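Local structure of solute-binding periplasmic protein of iron/siderophore ABC transporter (Yersinia pestis, 6B2Y) at residues 43-49 / 158-163; 341-345 / 358-364; 91-95 / 281-285; 232-236 / 250-254; 70-75 / 370-374. The protein probably binds a chelated transition metal such as iron in the periplasm and delivers it to an ABC transporter for uptake. Residues are numbered along the deposited sequence.

The five contacts are spread over a two-lobed binding-protein fold. Contact 1 sets the N-terminal hairpin on edge strand 159-162 of the first lobe's parallel sheet, while contact 4 joins the end of edge strand 249-250 of the second lobe's mixed sheet to strand 232-234, their centres 27 Å apart. Contact 3 bridges the start of helix 93-102 and a loop of the other lobe. Contacts 2 and 5 share helix 360-371, with centres 18 Å apart: contact 2 packs its start, contact 5 its end. Along the chain contact 5 encloses contacts 2, 3 and 4, and contact 1 crosses contacts 3 and 5; contact 5 itself brings the end of that helix back to the first lobe.

Contact 1 of 5, residues 43-49 / 158-163; sequences DMAGRTV and PVVFVD
Valine and proline carbons form the apolar centre: V49 (chi1 t) sets CG1 3.6 Å from P158 CB and 4.2 Å from V160 CG2. A45 CB lies 4.2 Å from F161 CB, and M44 CG lies 3.7 Å from V162 CA before the methionine (m, m, m) leads away toward helix 168-182. The extended strand 159-162 is the edge strand of the parallel sheet; against it lies the tip of the hairpin formed by strands 40-42 and 48-50. This tip is a type I turn from D43 to G46 with a G1 bulge: G46 N donates to D43 O (2.9 Å), D43 N to R47 O (2.9 Å), and G46 takes phi/psi 82/6, angles that call for glycine. CA atoms are nearest at M44-V162 (5.2 Å) and V49-P158 (6.4 Å).

At the polar edge, M44 N donates to F161 O (3.0 Å) and F161 N to D43 OD2 (3.0 Å; D43 chi1 p). The R47 guanidinium (m, t, p) gives NH1 to V159 O (2.8 Å) and, in a salt bridge, to D43 OD2 (2.7 Å), while its NH2 pairs with E153. The F161 ring edge meets this guanidinium, CE2 over one face of it and CD2 3.5 Å from R47 NH1. The chemistry implies a substitute for a strand neighbour: D43 carboxylate, R47 guanidinium and M44 backbone amide satisfy F161 N, V159 O and F161 O.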
# COMPACT_ATOMS: atom_id res chain seq x y z
N ASP A 43 -17.71 -5.68 9.82
CA ASP A 43 -16.60 -5.28 8.95
C ASP A 43 -16.14 -3.85 9.26
O ASP A 43 -16.59 -3.22 10.22
CB ASP A 43 -16.96 -5.50 7.47
CG ASP A 43 -17.92 -4.45 6.92
OD1 ASP A 43 -18.31 -3.51 7.63
OD2 ASP A 43 -18.29 -4.59 5.73
N MET A 44 -15.21 -3.34 8.45
CA MET A 44 -14.62 -2.04 8.78
C MET A 44 -15.57 -0.89 8.49
O MET A 44 -15.30 0.24 8.93
CB MET A 44 -13.29 -1.85 8.02
CG MET A 44 -12.24 -2.86 8.44
SD MET A 44 -11.96 -2.83 10.22
CE MET A 44 -11.42 -1.15 10.40
N ALA A 45 -16.67 -1.14 7.79
CA ALA A 45 -17.74 -0.16 7.65
C ALA A 45 -18.76 -0.25 8.78
O ALA A 45 -19.69 0.57 8.82
CB ALA A 45 -18.43 -0.35 6.29
N GLY A 46 -18.61 -1.20 9.69
CA GLY A 46 -19.58 -1.42 10.74
C GLY A 46 -20.77 -2.25 10.32
O GLY A 46 -21.72 -2.38 11.11
N ARG A 47 -20.76 -2.78 9.11
CA ARG A 47 -21.83 -3.67 8.66
C ARG A 47 -21.68 -5.04 9.31
O ARG A 47 -20.57 -5.51 9.60
CB ARG A 47 -21.80 -3.82 7.15
CG ARG A 47 -21.92 -2.47 6.42
CD ARG A 47 -21.37 -2.53 5.00
NE ARG A 47 -22.10 -3.44 4.11
CZ ARG A 47 -21.67 -4.65 3.78
NH1 ARG A 47 -20.52 -5.12 4.26
NH2 ARG A 47 -22.40 -5.41 2.95
N THR A 48 -22.82 -5.71 9.51
CA THR A 48 -22.81 -7.06 10.03
C THR A 48 -23.19 -8.00 8.90
O THR A 48 -24.23 -7.82 8.25
CB THR A 48 -23.75 -7.20 11.24
OG1 THR A 48 -25.05 -6.69 10.93
CG2 THR A 48 -23.19 -6.40 12.40
N VAL A 49 -22.31 -8.96 8.63
CA VAL A 49 -22.32 -9.79 7.43
C VAL A 49 -22.28 -11.25 7.84
O VAL A 49 -21.38 -11.66 8.57
CB VAL A 49 -21.11 -9.46 6.52
CG1 VAL A 49 -21.12 -10.28 5.23
CG2 VAL A 49 -21.05 -7.96 6.23
N PRO A 158 -21.95 -12.53 0.29
CA PRO A 158 -21.49 -11.64 1.37
C PRO A 158 -20.36 -10.74 0.90
O PRO A 158 -19.42 -11.20 0.26
CB PRO A 158 -21.01 -12.62 2.46
CG PRO A 158 -21.43 -14.00 1.99
CD PRO A 158 -21.57 -13.93 0.52
N VAL A 159 -20.45 -9.46 1.25
CA VAL A 159 -19.44 -8.46 0.91
C VAL A 159 -18.86 -7.92 2.21
O VAL A 159 -19.61 -7.53 3.12
CB VAL A 159 -20.03 -7.32 0.06
CG1 VAL A 159 -19.00 -6.23 -0.15
CG2 VAL A 159 -20.57 -7.84 -1.27
N VAL A 160 -17.53 -7.90 2.31
CA VAL A 160 -16.83 -7.46 3.52
C VAL A 160 -15.91 -6.30 3.14
O VAL A 160 -15.12 -6.43 2.20
CB VAL A 160 -16.03 -8.61 4.16
CG1 VAL A 160 -15.06 -8.07 5.21
CG2 VAL A 160 -16.96 -9.66 4.74
N PHE A 161 -16.00 -5.19 3.89
CA PHE A 161 -15.15 -4.02 3.67
C PHE A 161 -13.98 -4.01 4.64
O PHE A 161 -14.14 -4.27 5.83
CB PHE A 161 -15.94 -2.72 3.83
CG PHE A 161 -16.91 -2.48 2.71
CD1 PHE A 161 -16.50 -1.83 1.55
CD2 PHE A 161 -18.21 -2.95 2.80
CE1 PHE A 161 -17.39 -1.64 0.51
CE2 PHE A 161 -19.11 -2.75 1.75
CZ PHE A 161 -18.69 -2.10 0.61
N VAL A 162 -12.79 -3.70 4.11
CA VAL A 162 -11.57 -3.49 4.89
C VAL A 162 -11.08 -2.07 4.63
O VAL A 162 -11.60 -1.36 3.78
CB VAL A 162 -10.47 -4.51 4.54
CG1 VAL A 162 -10.90 -5.92 4.92
CG2 VAL A 162 -10.10 -4.41 3.03
N ASP A 163 -10.07 -1.65 5.39
CA ASP A 163 -9.42 -0.38 5.09
C ASP A 163 -7.94 -0.42 5.46
O ASP A 163 -7.60 -0.64 6.63
CB ASP A 163 -10.07 0.80 5.81
CG ASP A 163 -9.34 2.11 5.54
OD1 ASP A 163 -9.14 2.43 4.35
OD2 ASP A 163 -8.95 2.79 6.51
O HOH W 1 -23.21 -8.23 2.26

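Contact 2 of 5, residues 341-345 / 358-364; sequences LAIQS and LDPKKTM
This is buried packing of two antiparallel helices near the C-terminus, where helix 340-350 meets the start of helix 360-371. The axes of the short segments 341-345 and 360-364 approach to 9.7 Å at 166° between N-to-C directions, and the nearest CA pair is L341-P360 at 6.0 Å. L341 (m, t) extends its CD2 over the other helix, 3.6 Å from P360 O, 3.6 Å from T363 CG2 and 3.9 Å from M364 CB. P360, at the first helical turn, faces S345, with P360 CB 3.8 Å from S345 OG; that hydroxyl turns back along its own helix to L341 O (3.1 Å). Amid these carbons lies one polar link: T363 OG1 (chi1 m) donates to Q344 OE1 at 2.7 Å. Q344 (m, t) also meets L358, its CD 3.9 Å from L358 CD1, and its NE2 donates to N199 O of helix 186-207. D359 (chi1 t) is the N-cap, with OD1 accepting weakly from K361 N (2.8 Å) and K362 N (3.4 Å). Proline at N1 after an aspartate N-cap is a classic helix start, here in an antiparallel pair beside helix 186-207, whose length is consistent with the single interlobe helix of cluster A binding proteins.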
# COMPACT_ATOMS: atom_id res chain seq x y z
N LEU A 341 6.69 -1.59 6.24
CA LEU A 341 7.98 -1.33 5.61
C LEU A 341 8.15 0.14 5.27
O LEU A 341 9.27 0.66 5.30
CB LEU A 341 8.14 -2.19 4.36
CG LEU A 341 8.08 -3.69 4.66
CD1 LEU A 341 7.90 -4.49 3.37
CD2 LEU A 341 9.31 -4.13 5.40
N ALA A 342 7.06 0.83 4.94
CA ALA A 342 7.17 2.27 4.71
C ALA A 342 7.37 3.02 6.02
O ALA A 342 8.13 3.99 6.08
CB ALA A 342 5.93 2.78 3.98
N ILE A 343 6.68 2.59 7.08
CA ILE A 343 6.85 3.26 8.37
C ILE A 343 8.30 3.19 8.82
O ILE A 343 8.89 4.20 9.27
CB ILE A 343 5.91 2.65 9.41
CG1 ILE A 343 4.45 2.94 9.04
CG2 ILE A 343 6.24 3.18 10.80
CD1 ILE A 343 3.48 2.04 9.83
N GLN A 344 8.92 2.02 8.68
CA GLN A 344 10.31 1.84 9.10
C GLN A 344 11.25 2.63 8.20
O GLN A 344 12.22 3.23 8.69
CB GLN A 344 10.69 0.36 9.09
CG GLN A 344 10.07 -0.46 10.21
CD GLN A 344 10.64 -1.86 10.26
OE1 GLN A 344 11.35 -2.30 9.34
NE2 GLN A 344 10.34 -2.58 11.32
N SER A 345 11.00 2.64 6.89
CA SER A 345 11.85 3.40 5.98
C SER A 345 11.77 4.89 6.27
O SER A 345 12.80 5.58 6.30
CB SER A 345 11.46 3.12 4.52
OG SER A 345 11.89 1.83 4.13
N LEU A 358 18.28 -0.48 12.62
CA LEU A 358 17.03 -0.89 11.99
C LEU A 358 17.23 -1.05 10.49
O LEU A 358 17.71 -0.13 9.83
CB LEU A 358 15.92 0.13 12.27
CG LEU A 358 14.54 -0.09 11.63
CD1 LEU A 358 13.96 -1.37 12.17
CD2 LEU A 358 13.62 1.08 11.89
N ASP A 359 16.85 -2.21 9.96
CA ASP A 359 17.04 -2.55 8.55
C ASP A 359 15.71 -2.98 7.94
O ASP A 359 15.33 -4.16 8.05
CB ASP A 359 18.08 -3.64 8.39
CG ASP A 359 18.32 -4.03 6.94
OD1 ASP A 359 17.65 -3.47 6.03
OD2 ASP A 359 19.19 -4.90 6.70
N PRO A 360 14.99 -2.07 7.28
CA PRO A 360 13.74 -2.46 6.60
C PRO A 360 13.91 -3.60 5.62
O PRO A 360 12.95 -4.37 5.41
CB PRO A 360 13.31 -1.18 5.89
CG PRO A 360 13.93 -0.08 6.69
CD PRO A 360 15.22 -0.62 7.21
N LYS A 361 15.09 -3.75 5.01
CA LYS A 361 15.29 -4.86 4.08
C LYS A 361 15.19 -6.20 4.81
O LYS A 361 14.61 -7.16 4.29
CB LYS A 361 16.63 -4.72 3.36
CG LYS A 361 16.66 -3.59 2.35
CD LYS A 361 18.07 -3.04 2.14
CE LYS A 361 18.24 -2.49 0.73
NZ LYS A 361 19.11 -3.37 -0.11
N LYS A 362 15.75 -6.29 6.02
CA LYS A 362 15.59 -7.52 6.78
C LYS A 362 14.14 -7.72 7.21
O LYS A 362 13.64 -8.86 7.21
CB LYS A 362 16.53 -7.52 7.98
CG LYS A 362 16.42 -8.78 8.85
CD LYS A 362 16.44 -10.09 8.04
CE LYS A 362 17.72 -10.26 7.21
NZ LYS A 362 17.50 -11.25 6.11
N THR A 363 13.44 -6.65 7.58
CA THR A 363 12.02 -6.79 7.89
C THR A 363 11.26 -7.39 6.72
O THR A 363 10.44 -8.29 6.90
CB THR A 363 11.43 -5.43 8.27
OG1 THR A 363 12.17 -4.88 9.35
CG2 THR A 363 9.96 -5.58 8.68
N MET A 364 11.55 -6.90 5.51
CA MET A 364 10.89 -7.44 4.32
C MET A 364 11.27 -8.90 4.09
O MET A 364 10.41 -9.72 3.77
CB MET A 364 11.24 -6.57 3.11
CG MET A 364 10.70 -7.12 1.83
SD MET A 364 11.43 -6.25 0.47
CE MET A 364 10.11 -5.22 0.02

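Contact 3 of 5, residues 91-95 / 281-285; sequences LDPQT and GKSPG
Facing lobes of a periplasmic binding-protein fold touch lightly here: the start of helix 93-102 in the first lobe meets the loop after strand 275-280 in the second, burying only 161 Å² in total. The CA atoms come no nearer than 7.0 Å (Q94-S283), so side chains span the gap. Q94 is the main one: with chi1 m, chi2 t and chi3 52°, it extends to place NE2 3.2 Å from K282 O, a weak hydrogen bond (121°). Its strongest partner lies further along the same loop, Q296 N donating to OE1, and NE2 also donates to L293 O. S283 (chi1 m) directs OG to 3.7 Å from P93 CG. Behind them D92, at the N-cap with chi1 t, receives T95 OG1 (chi1 m) on OD2 at 2.7 Å and T95 N weakly on OD1 at 3.3 Å; OD2 is also bonded to Y67 OH. Across the gap a water bridges the two backbones, 2.7 Å from L91 O and 3.2 Å from G281 O.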
# COMPACT_ATOMS: atom_id res chain seq x y z
N LEU A 91 -1.97 -2.31 -12.59
CA LEU A 91 -1.24 -1.26 -11.89
C LEU A 91 -0.05 -1.79 -11.10
O LEU A 91 0.80 -0.99 -10.68
CB LEU A 91 -2.19 -0.48 -10.97
CG LEU A 91 -3.29 0.28 -11.71
CD1 LEU A 91 -4.08 1.17 -10.75
CD2 LEU A 91 -2.72 1.11 -12.86
N ASP A 92 0.05 -3.10 -10.90
CA ASP A 92 1.24 -3.71 -10.31
C ASP A 92 1.73 -4.87 -11.17
O ASP A 92 1.85 -6.00 -10.70
CB ASP A 92 0.98 -4.18 -8.88
CG ASP A 92 2.26 -4.46 -8.12
OD1 ASP A 92 3.34 -4.30 -8.72
OD2 ASP A 92 2.19 -4.83 -6.92
N PRO A 93 2.05 -4.61 -12.45
CA PRO A 93 2.54 -5.70 -13.32
C PRO A 93 3.80 -6.39 -12.82
O PRO A 93 4.00 -7.58 -13.12
CB PRO A 93 2.80 -4.99 -14.65
CG PRO A 93 3.00 -3.54 -14.27
CD PRO A 93 2.02 -3.32 -13.16
N GLN A 94 4.67 -5.69 -12.09
CA GLN A 94 5.89 -6.31 -11.63
C GLN A 94 5.61 -7.42 -10.62
O GLN A 94 6.13 -8.53 -10.74
CB GLN A 94 6.82 -5.27 -11.03
CG GLN A 94 7.21 -4.18 -12.00
CD GLN A 94 8.05 -3.14 -11.33
OE1 GLN A 94 9.05 -3.46 -10.68
NE2 GLN A 94 7.63 -1.89 -11.44
N THR A 95 4.80 -7.13 -9.59
CA THR A 95 4.44 -8.18 -8.65
C THR A 95 3.71 -9.32 -9.35
O THR A 95 3.97 -10.49 -9.07
CB THR A 95 3.59 -7.62 -7.51
OG1 THR A 95 4.30 -6.55 -6.88
CG2 THR A 95 3.28 -8.69 -6.48
N GLY A 281 5.42 3.85 -8.68
CA GLY A 281 5.44 2.41 -8.91
C GLY A 281 5.60 2.06 -10.37
O GLY A 281 5.12 1.01 -10.83
N LYS A 282 6.26 2.93 -11.12
CA LYS A 282 6.43 2.68 -12.54
C LYS A 282 7.38 1.51 -12.79
O LYS A 282 8.23 1.17 -11.96
CB LYS A 282 6.96 3.93 -13.25
CG LYS A 282 5.97 5.08 -13.32
CD LYS A 282 4.71 4.68 -14.05
CE LYS A 282 3.69 5.81 -14.04
NZ LYS A 282 2.35 5.30 -14.39
N SER A 283 7.22 0.89 -13.96
CA SER A 283 8.04 -0.22 -14.43
C SER A 283 9.24 0.31 -15.20
O SER A 283 9.13 1.33 -15.89
CB SER A 283 7.22 -1.14 -15.33
OG SER A 283 6.35 -1.95 -14.56
N PRO A 284 10.39 -0.34 -15.06
CA PRO A 284 11.60 0.14 -15.75
C PRO A 284 11.35 0.32 -17.23
O PRO A 284 10.74 -0.53 -17.89
CB PRO A 284 12.63 -0.97 -15.48
CG PRO A 284 12.11 -1.70 -14.28
CD PRO A 284 10.62 -1.62 -14.36
N GLY A 285 11.80 1.46 -17.76
CA GLY A 285 11.62 1.76 -19.16
C GLY A 285 10.23 2.22 -19.56
O GLY A 285 9.97 2.36 -20.76
O HOH W 2 2.87 -0.38 -9.07

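Contact 4 of 5, residues 232-236 / 250-254; sequences GTAGK and NIAKN
An Asx turn in the second lobe meets the end of strand 232-234: N250 OD1 (chi1 t) accepts from A252 N at 2.9 Å, and a type I turn from N250 to K253 is closed by K253 N donating to N250 O at 3.0 Å. The strand, following the C230-C231 disulfide, runs past it, with G235 and K253 CA atoms 4.2 Å apart. N250 ND2 meanwhile donates to A234 O (2.9 Å, 170°). A252 CB packs 3.8 Å from T233 CG2 and 3.4 Å from A234 O. G235 takes phi/psi -108/-107, and a CB there would lie 3.6 Å from A252 O. A water joins T233 OG1 (2.9 Å) to N250 OD1 (2.7 Å); T233 OG1 also bonds to I220 O. K236 (m, t, t, p) donates from NZ to K253 O at 2.8 Å and to L256 O, while K253 NZ forms a salt bridge with D244. One asparagine amide and one lysine ammonium thus supply donors to backbone carbonyls.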
# COMPACT_ATOMS: atom_id res chain seq x y z
N GLY A 232 -0.46 15.75 -5.54
CA GLY A 232 -1.25 14.90 -4.69
C GLY A 232 -0.47 14.53 -3.45
O GLY A 232 0.76 14.42 -3.49
N THR A 233 -1.17 14.37 -2.33
CA THR A 233 -0.49 14.14 -1.07
C THR A 233 -1.48 13.47 -0.12
O THR A 233 -2.62 13.18 -0.48
CB THR A 233 0.08 15.44 -0.50
OG1 THR A 233 0.94 15.15 0.60
CG2 THR A 233 -1.03 16.39 -0.06
N ALA A 234 -1.01 13.22 1.10
CA ALA A 234 -1.80 12.66 2.18
C ALA A 234 -1.94 13.68 3.29
O ALA A 234 -0.97 14.36 3.66
CB ALA A 234 -1.15 11.39 2.75
N GLY A 235 -3.16 13.79 3.84
CA GLY A 235 -3.41 14.70 4.94
C GLY A 235 -3.64 13.98 6.26
O GLY A 235 -2.69 13.44 6.85
N LYS A 236 -4.89 13.95 6.73
CA LYS A 236 -5.22 13.29 8.00
C LYS A 236 -5.54 11.81 7.77
O LYS A 236 -6.68 11.36 7.90
CB LYS A 236 -6.38 14.00 8.67
CG LYS A 236 -6.21 15.50 8.84
CD LYS A 236 -7.58 16.17 8.83
CE LYS A 236 -7.57 17.44 9.66
NZ LYS A 236 -6.83 18.50 8.93
N ASN A 250 3.94 16.12 9.10
CA ASN A 250 3.35 16.20 7.76
C ASN A 250 2.81 17.60 7.49
O ASN A 250 1.78 18.00 8.05
CB ASN A 250 2.24 15.14 7.64
CG ASN A 250 1.51 15.22 6.31
OD1 ASN A 250 1.97 15.86 5.36
ND2 ASN A 250 0.35 14.55 6.23
N ILE A 251 3.48 18.35 6.60
CA ILE A 251 3.07 19.72 6.30
C ILE A 251 1.68 19.78 5.67
O ILE A 251 1.07 20.85 5.64
CB ILE A 251 4.10 20.42 5.38
CG1 ILE A 251 4.09 19.80 3.98
CG2 ILE A 251 5.49 20.38 6.01
CD1 ILE A 251 4.43 20.76 2.83
N ALA A 252 1.17 18.65 5.17
CA ALA A 252 -0.16 18.63 4.58
C ALA A 252 -1.27 18.28 5.57
O ALA A 252 -2.45 18.41 5.23
CB ALA A 252 -0.19 17.65 3.39
N LYS A 253 -0.92 17.89 6.81
CA LYS A 253 -1.93 17.40 7.75
C LYS A 253 -3.00 18.46 8.03
O LYS A 253 -4.19 18.16 8.03
CB LYS A 253 -1.26 16.96 9.05
CG LYS A 253 -2.20 16.22 10.02
CD LYS A 253 -1.43 15.67 11.24
CE LYS A 253 -2.27 14.63 12.00
NZ LYS A 253 -1.52 13.94 13.10
N ASN A 254 -2.58 19.71 8.27
CA ASN A 254 -3.54 20.78 8.50
C ASN A 254 -4.14 21.33 7.21
O ASN A 254 -5.03 22.18 7.28
CB ASN A 254 -2.88 21.95 9.25
CG ASN A 254 -2.30 21.53 10.59
OD1 ASN A 254 -2.94 20.80 11.37
ND2 ASN A 254 -1.08 21.99 10.88
O HOH W 3 2.80 15.88 2.75
O HOH W 4 -0.31 13.31 8.78

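Contact 5 of 5, residues 70-75 / 370-374; sequences SLLEGN and QFLAV
Residues 70-75 lie at the end of helix 66-70 and lead off as a loop, and residues 370-374 leave helix 360-371, L372 (phi/psi -116/169) being the first to depart from helical angles. In this two-lobed binding-protein fold the last helix, 360-371, comes back onto the first lobe. The two segments run in the same sense: the nearest CA pairs are L71-F371 (5.3 Å), G74-L372 (5.7 Å) and N75-A373 (4.9 Å). G74 has phi/psi 61/-132, a positive phi that glycine adopts readily.

Among the side chains, L71 (m, t) presents CD2 3.9 Å from F371 CB and 4.2 Å from L372 CD2. F371 (m) sits beside it, and its ring stacks edge-to-face with Y192 of helix 186-207, so the contact also reaches that long helix. L372 (m, t) sends CD2 to 3.3 Å from S70 OG, a hydroxyl that is itself bonded to Y67 O and Y338 OH. A373 CB closes the other end, 3.7 Å from G74 O and 4.0 Å from N75 CA. With no direct hydrogen bond between the segments, a water links the backbones: it donates to L71 O at 2.8 Å and F371 O at 2.7 Å and accepts weakly from G74 N at 3.0 Å.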
# COMPACT_ATOMS: atom_id res chain seq x y z
N SER A 70 -2.78 -12.41 0.56
CA SER A 70 -1.56 -13.21 0.45
C SER A 70 -0.95 -13.54 1.82
O SER A 70 -0.32 -14.59 1.98
CB SER A 70 -0.52 -12.49 -0.41
OG SER A 70 0.10 -11.41 0.29
N LEU A 71 -1.13 -12.65 2.82
CA LEU A 71 -0.57 -12.90 4.14
C LEU A 71 -1.25 -14.05 4.88
O LEU A 71 -0.71 -14.53 5.88
CB LEU A 71 -0.66 -11.64 5.00
CG LEU A 71 0.14 -10.44 4.46
CD1 LEU A 71 -0.25 -9.17 5.20
CD2 LEU A 71 1.64 -10.67 4.54
N LEU A 72 -2.41 -14.51 4.40
CA LEU A 72 -3.18 -15.54 5.08
C LEU A 72 -3.10 -16.89 4.39
O LEU A 72 -3.47 -17.90 5.00
CB LEU A 72 -4.66 -15.14 5.18
CG LEU A 72 -4.91 -13.78 5.83
CD1 LEU A 72 -6.40 -13.40 5.84
CD2 LEU A 72 -4.31 -13.74 7.24
N GLU A 73 -2.62 -16.93 3.15
CA GLU A 73 -2.77 -18.09 2.28
C GLU A 73 -1.54 -18.98 2.23
O GLU A 73 -1.57 -20.01 1.54
CB GLU A 73 -3.12 -17.61 0.87
CG GLU A 73 -4.48 -16.96 0.81
CD GLU A 73 -5.59 -17.89 1.25
OE1 GLU A 73 -6.26 -18.48 0.36
OE2 GLU A 73 -5.80 -18.03 2.48
N GLY A 74 -0.45 -18.60 2.91
CA GLY A 74 0.72 -19.47 2.99
C GLY A 74 1.33 -19.76 1.63
O GLY A 74 1.55 -18.87 0.80
N ASN A 75 1.59 -21.05 1.40
CA ASN A 75 2.17 -21.62 0.18
C ASN A 75 1.22 -21.66 -1.00
O ASN A 75 1.64 -22.08 -2.09
CB ASN A 75 2.63 -23.05 0.46
CG ASN A 75 3.86 -23.10 1.32
OD1 ASN A 75 4.64 -22.14 1.37
ND2 ASN A 75 4.06 -24.22 2.01
N GLN A 370 8.12 -15.64 6.33
CA GLN A 370 7.12 -16.12 7.28
C GLN A 370 5.73 -16.26 6.67
O GLN A 370 4.96 -17.11 7.11
CB GLN A 370 7.04 -15.18 8.49
CG GLN A 370 8.17 -15.38 9.49
CD GLN A 370 8.20 -14.28 10.51
OE1 GLN A 370 9.15 -13.50 10.57
NE2 GLN A 370 7.16 -14.19 11.32
N PHE A 371 5.37 -15.41 5.69
CA PHE A 371 3.98 -15.33 5.26
C PHE A 371 3.73 -15.59 3.78
O PHE A 371 2.60 -15.91 3.42
CB PHE A 371 3.40 -13.95 5.62
CG PHE A 371 3.49 -13.64 7.08
CD1 PHE A 371 2.63 -14.24 7.98
CD2 PHE A 371 4.44 -12.77 7.57
CE1 PHE A 371 2.71 -13.98 9.34
CE2 PHE A 371 4.54 -12.50 8.92
CZ PHE A 371 3.68 -13.12 9.81
N LEU A 372 4.74 -15.49 2.92
CA LEU A 372 4.50 -15.50 1.49
C LEU A 372 5.14 -16.72 0.82
O LEU A 372 5.94 -17.45 1.42
CB LEU A 372 5.03 -14.21 0.86
CG LEU A 372 4.38 -12.93 1.43
CD1 LEU A 372 4.95 -11.74 0.70
CD2 LEU A 372 2.86 -12.98 1.29
N ALA A 373 4.78 -16.93 -0.45
CA ALA A 373 5.25 -18.05 -1.25
C ALA A 373 6.22 -17.65 -2.35
O ALA A 373 6.61 -18.50 -3.16
CB ALA A 373 4.05 -18.78 -1.87
N VAL A 374 6.60 -16.38 -2.42
CA VAL A 374 7.57 -15.89 -3.40
C VAL A 374 8.75 -15.30 -2.65
O VAL A 374 8.67 -14.95 -1.47
CB VAL A 374 6.96 -14.84 -4.36
CG1 VAL A 374 5.93 -15.48 -5.26
CG2 VAL A 374 6.33 -13.69 -3.59
O HOH W 5 0.71 -16.82 5.09